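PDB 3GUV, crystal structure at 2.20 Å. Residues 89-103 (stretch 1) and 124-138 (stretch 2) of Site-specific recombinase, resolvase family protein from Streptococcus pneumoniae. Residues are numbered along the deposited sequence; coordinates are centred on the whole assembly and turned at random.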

# COMPACT_ATOMS: atom_id res chain seq x y z
N ARG A 89 -0.53 5.65 -9.18
CA ARG A 89 -0.41 4.46 -10.01
C ARG A 89 0.10 3.21 -9.21
O ARG A 89 -0.04 2.06 -9.64
CB ARG A 89 0.53 4.81 -11.18
N ASN A 90 0.67 3.46 -8.05
CA ASN A 90 1.18 2.43 -7.17
C ASN A 90 1.46 3.10 -5.82
O ASN A 90 1.25 4.32 -5.68
CB ASN A 90 2.43 1.76 -7.76
CG ASN A 90 3.50 2.77 -8.21
OD1 ASN A 90 4.07 3.49 -7.40
ND2 ASN A 90 3.81 2.77 -9.50
N ALA A 91 1.91 2.31 -4.83
CA ALA A 91 2.14 2.81 -3.48
C ALA A 91 3.33 3.78 -3.41
O ALA A 91 3.29 4.77 -2.64
CB ALA A 91 2.35 1.62 -2.50
N ALA A 92 4.39 3.50 -4.20
CA ALA A 92 5.58 4.36 -4.20
C ALA A 92 5.24 5.76 -4.74
O ALA A 92 5.72 6.75 -4.22
CB ALA A 92 6.75 3.72 -4.96
N ASP A 93 4.40 5.79 -5.76
CA ASP A 93 3.74 7.01 -6.25
C ASP A 93 2.89 7.79 -5.25
O ASP A 93 2.93 9.03 -5.18
CB ASP A 93 2.78 6.60 -7.34
CG ASP A 93 3.17 7.12 -8.66
OD1 ASP A 93 2.58 8.16 -9.04
OD2 ASP A 93 4.06 6.48 -9.30
N VAL A 94 2.05 7.08 -4.51
CA VAL A 94 1.20 7.74 -3.56
C VAL A 94 2.11 8.38 -2.54
O VAL A 94 1.88 9.51 -2.12
CB VAL A 94 0.28 6.78 -2.80
CG1 VAL A 94 -0.54 7.59 -1.81
CG2 VAL A 94 -0.61 5.96 -3.76
N LEU A 95 3.16 7.66 -2.15
CA LEU A 95 4.03 8.11 -1.07
C LEU A 95 4.83 9.34 -1.47
O LEU A 95 4.85 10.29 -0.72
CB LEU A 95 4.99 6.99 -0.63
CG LEU A 95 6.13 7.43 0.28
CD1 LEU A 95 5.58 7.95 1.59
CD2 LEU A 95 7.13 6.26 0.53
N SER A 96 5.50 9.31 -2.62
CA SER A 96 6.36 10.42 -2.98
C SER A 96 5.52 11.67 -3.23
O SER A 96 5.88 12.75 -2.74
CB SER A 96 7.32 10.09 -4.16
OG SER A 96 6.64 9.53 -5.28
N THR A 97 4.37 11.51 -3.92
CA THR A 97 3.43 12.63 -4.15
C THR A 97 2.94 13.23 -2.84
O THR A 97 2.97 14.43 -2.66
CB THR A 97 2.16 12.20 -4.95
OG1 THR A 97 2.53 11.62 -6.19
CG2 THR A 97 1.27 13.41 -5.19
N LEU A 98 2.50 12.39 -1.93
CA LEU A 98 2.06 12.85 -0.62
C LEU A 98 3.16 13.58 0.15
O LEU A 98 2.88 14.49 0.89
CB LEU A 98 1.54 11.69 0.25
CG LEU A 98 0.90 12.10 1.60
CD1 LEU A 98 -0.15 13.25 1.45
CD2 LEU A 98 0.25 10.91 2.20
N GLN A 99 4.41 13.13 0.01
CA GLN A 99 5.52 13.74 0.75
C GLN A 99 5.84 15.13 0.22
O GLN A 99 6.03 16.05 1.02
CB GLN A 99 6.76 12.86 0.73
CG GLN A 99 6.66 11.68 1.70
CD GLN A 99 7.77 10.66 1.55
OE1 GLN A 99 8.19 10.30 0.44
NE2 GLN A 99 8.24 10.17 2.68
N ILE A 100 5.87 15.27 -1.11
CA ILE A 100 6.06 16.58 -1.78
C ILE A 100 4.94 17.57 -1.41
O ILE A 100 5.21 18.70 -1.03
CB ILE A 100 6.15 16.42 -3.32
CG1 ILE A 100 7.38 15.57 -3.72
CG2 ILE A 100 6.23 17.81 -4.01
CD1 ILE A 100 7.30 14.99 -5.11
N MET A 101 3.69 17.13 -1.53
CA MET A 101 2.52 17.91 -1.11
C MET A 101 2.69 18.44 0.33
O MET A 101 2.53 19.65 0.58
CB MET A 101 1.22 17.07 -1.17
CG MET A 101 0.53 16.94 -2.52
SD MET A 101 -0.91 15.81 -2.53
CE MET A 101 -1.92 16.38 -1.22
N GLN A 102 2.94 17.54 1.27
CA GLN A 102 3.06 17.95 2.68
C GLN A 102 4.29 18.85 2.91
O GLN A 102 4.23 19.75 3.74
CB GLN A 102 3.08 16.75 3.63
CG GLN A 102 1.80 15.93 3.64
CD GLN A 102 1.85 14.77 4.63
OE1 GLN A 102 2.76 13.94 4.60
NE2 GLN A 102 0.85 14.70 5.51
N ASP A 103 5.38 18.60 2.16
CA ASP A 103 6.58 19.48 2.12
C ASP A 103 6.11 20.91 1.91
O ASP A 103 6.57 21.84 2.58
CB ASP A 103 7.52 19.10 0.95
CG ASP A 103 9.00 19.09 1.34
OD1 ASP A 103 9.77 20.05 1.03
OD2 ASP A 103 9.40 18.09 1.98
N LEU A 124 1.16 7.65 10.61
CA LEU A 124 0.93 6.21 10.29
C LEU A 124 0.71 5.90 8.81
O LEU A 124 1.14 4.84 8.31
CB LEU A 124 -0.26 5.66 11.08
CG LEU A 124 -0.63 4.20 10.78
CD1 LEU A 124 0.50 3.22 11.18
CD2 LEU A 124 -1.94 3.82 11.45
N MET A 125 -0.00 6.80 8.12
CA MET A 125 -0.24 6.70 6.68
C MET A 125 1.06 6.60 5.91
O MET A 125 1.18 5.75 5.04
CB MET A 125 -1.04 7.93 6.19
CG MET A 125 -1.37 7.94 4.67
SD MET A 125 -2.83 8.94 4.23
CE MET A 125 -3.04 8.46 2.50
N ILE A 126 2.02 7.46 6.23
CA ILE A 126 3.33 7.48 5.57
C ILE A 126 4.08 6.14 5.83
O ILE A 126 4.68 5.58 4.91
CB ILE A 126 4.22 8.73 6.00
CG1 ILE A 126 3.66 10.05 5.41
CG2 ILE A 126 5.71 8.56 5.59
CD1 ILE A 126 4.08 10.31 3.91
N SER A 127 4.00 5.62 7.06
CA SER A 127 4.69 4.36 7.44
C SER A 127 4.17 3.14 6.67
O SER A 127 4.96 2.31 6.23
CB SER A 127 4.53 4.08 8.94
OG SER A 127 5.16 5.08 9.72
N VAL A 128 2.84 3.04 6.54
CA VAL A 128 2.22 1.93 5.85
C VAL A 128 2.62 2.02 4.39
O VAL A 128 3.08 1.04 3.78
CB VAL A 128 0.68 1.93 6.03
CG1 VAL A 128 0.04 0.86 5.19
CG2 VAL A 128 0.32 1.74 7.52
N LEU A 129 2.45 3.20 3.82
CA LEU A 129 2.70 3.42 2.39
C LEU A 129 4.18 3.10 2.04
O LEU A 129 4.49 2.42 1.04
CB LEU A 129 2.36 4.88 1.99
CG LEU A 129 0.93 5.31 1.59
CD1 LEU A 129 0.87 6.82 1.41
CD2 LEU A 129 0.41 4.59 0.34
N SER A 130 5.07 3.63 2.87
CA SER A 130 6.48 3.34 2.77
C SER A 130 6.73 1.82 2.84
O SER A 130 7.45 1.28 2.01
CB SER A 130 7.26 4.08 3.86
OG SER A 130 8.62 3.75 3.70
N ALA A 131 6.05 1.14 3.78
CA ALA A 131 6.20 -0.33 3.96
C ALA A 131 5.70 -1.09 2.75
O ALA A 131 6.31 -2.11 2.38
CB ALA A 131 5.48 -0.80 5.24
N VAL A 132 4.63 -0.59 2.10
CA VAL A 132 4.06 -1.27 0.94
C VAL A 132 4.87 -0.94 -0.28
O VAL A 132 4.97 -1.77 -1.19
CB VAL A 132 2.55 -0.93 0.69
CG1 VAL A 132 2.06 -1.53 -0.66
CG2 VAL A 132 1.68 -1.39 1.85
N ALA A 133 5.43 0.27 -0.32
CA ALA A 133 6.36 0.65 -1.41
C ALA A 133 7.60 -0.26 -1.39
O ALA A 133 8.09 -0.66 -2.46
CB ALA A 133 6.78 2.17 -1.33
N GLU A 134 8.08 -0.59 -0.19
CA GLU A 134 9.19 -1.60 -0.02
C GLU A 134 8.81 -3.01 -0.59
O GLU A 134 9.64 -3.67 -1.27
CB GLU A 134 9.62 -1.66 1.44
N ILE A 135 7.56 -3.43 -0.38
CA ILE A 135 7.08 -4.64 -1.02
C ILE A 135 7.24 -4.53 -2.53
O ILE A 135 7.82 -5.43 -3.13
CB ILE A 135 5.62 -5.00 -0.67
CG1 ILE A 135 5.47 -5.26 0.83
CG2 ILE A 135 5.20 -6.25 -1.49
CD1 ILE A 135 4.01 -5.33 1.35
N GLU A 136 6.81 -3.43 -3.14
CA GLU A 136 6.82 -3.27 -4.61
C GLU A 136 8.24 -3.25 -5.16
O GLU A 136 8.51 -3.83 -6.21
CB GLU A 136 6.16 -1.96 -5.04
CG GLU A 136 4.72 -1.72 -4.52
CD GLU A 136 4.16 -0.32 -4.88
OE1 GLU A 136 4.95 0.69 -4.92
OE2 GLU A 136 2.91 -0.25 -5.08
N ARG A 137 9.13 -2.51 -4.48
CA ARG A 137 10.54 -2.42 -4.89
C ARG A 137 11.19 -3.80 -4.90
O ARG A 137 11.84 -4.15 -5.86
CB ARG A 137 11.36 -1.51 -3.97
CG ARG A 137 11.11 -0.00 -4.17
CD ARG A 137 12.21 0.85 -3.49
NE ARG A 137 11.88 1.13 -2.09
CZ ARG A 137 11.01 2.06 -1.70
NH1 ARG A 137 10.37 2.83 -2.59
NH2 ARG A 137 10.78 2.23 -0.40
N GLU A 138 10.96 -4.58 -3.85
CA GLU A 138 11.51 -5.90 -3.75
C GLU A 138 10.94 -6.88 -4.77
O GLU A 138 11.67 -7.68 -5.32
CB GLU A 138 11.29 -6.47 -2.37
CG GLU A 138 12.19 -7.63 -2.14
CD GLU A 138 12.27 -8.03 -0.72
OE1 GLU A 138 11.35 -7.68 0.07
OE2 GLU A 138 13.25 -8.72 -0.40

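Helix packing often has to answer two demands: side chains have to interlock where the axes run close, and the polar groups left over at a helix end need partners. The pair formed by helix 91-103 and helix 124-138 meets both within about 620 Å² of buried surface. The helices run in roughly opposed directions, 139° apart, and their axes approach to 8.4 Å.

At the apolar centre lies Leu 129. Its CA-to-CB bond points toward the first helix, and its side chain, with chi1 m and chi2 t, enters a hole lined by Ala 91, Val 94, Leu 95 and Leu 98, four positions spaced as successive turns of a helix present them. Leu 129, Ala 91, Val 94 and Leu 98 are all buried. The tightest of these contacts is Leu 129 CD1 to Val 94 CG1, at 3.6 Å; the same methyl lies 4.2 Å from Leu 98 CD2. A branched aliphatic chain suits this place, because its two methyls can touch several neighbours and leave no polar group unpaired.

One turn earlier in the second helix, Ile 126 fills a second hole, among Leu 95, Leu 98, Gln 99 and Gln 102. Its CA-to-CB bond points sideways, but the end of the chain comes nearer, with chi1 and chi2 both m. Thus Ile 126 CD1 reaches Leu 95 CD1 at 3.6 Å and the aliphatic Gln 99 CG at 3.7 Å. Gln 99 is exposed, and its long chain lies along Ile 126; a flexible polar chain suits such a margin. Met 125 extends the apolar layer, its CE lying 4.1 Å from Leu 98 CD2.

Toward the start of the first helix the side chains become small, and the backbones can draw together. Ala 92 and Ala 133 mark the closest register, with their CA atoms 4.7 Å apart; Ala 92 CB and Ala 133 CB are separated by 3.9 Å. The neighbouring Ala 91 is itself a knob, set among Leu 129, Val 132, Ala 133 and Glu 136, and its CB packs 3.7 Å from Val 132 CG1. The small methyl of Ala 91 fits among these four residues.

The polar edge lies beside this close approach. The first turn of any helix leaves amide hydrogens without backbone acceptors, and here Glu 136 takes up two of them across the interface. Ala 91 N donates to Glu 136 OE2 at 2.8 Å, and Ala 92 N donates to Glu 136 OE1 at 3.0 Å, so both carboxylate oxygens take part. With chi1 m and chi2 t, the glutamate has the reach to bring its charge to the helix N-terminus, where the helix dipole favours an anion. Asn 90, at the N-cap position, serves the next amide from within its own stretch: Asp 93 N donates to Asn 90 OD1 at 2.8 Å. The two residues together satisfy three successive amides, joining helix capping to helix packing.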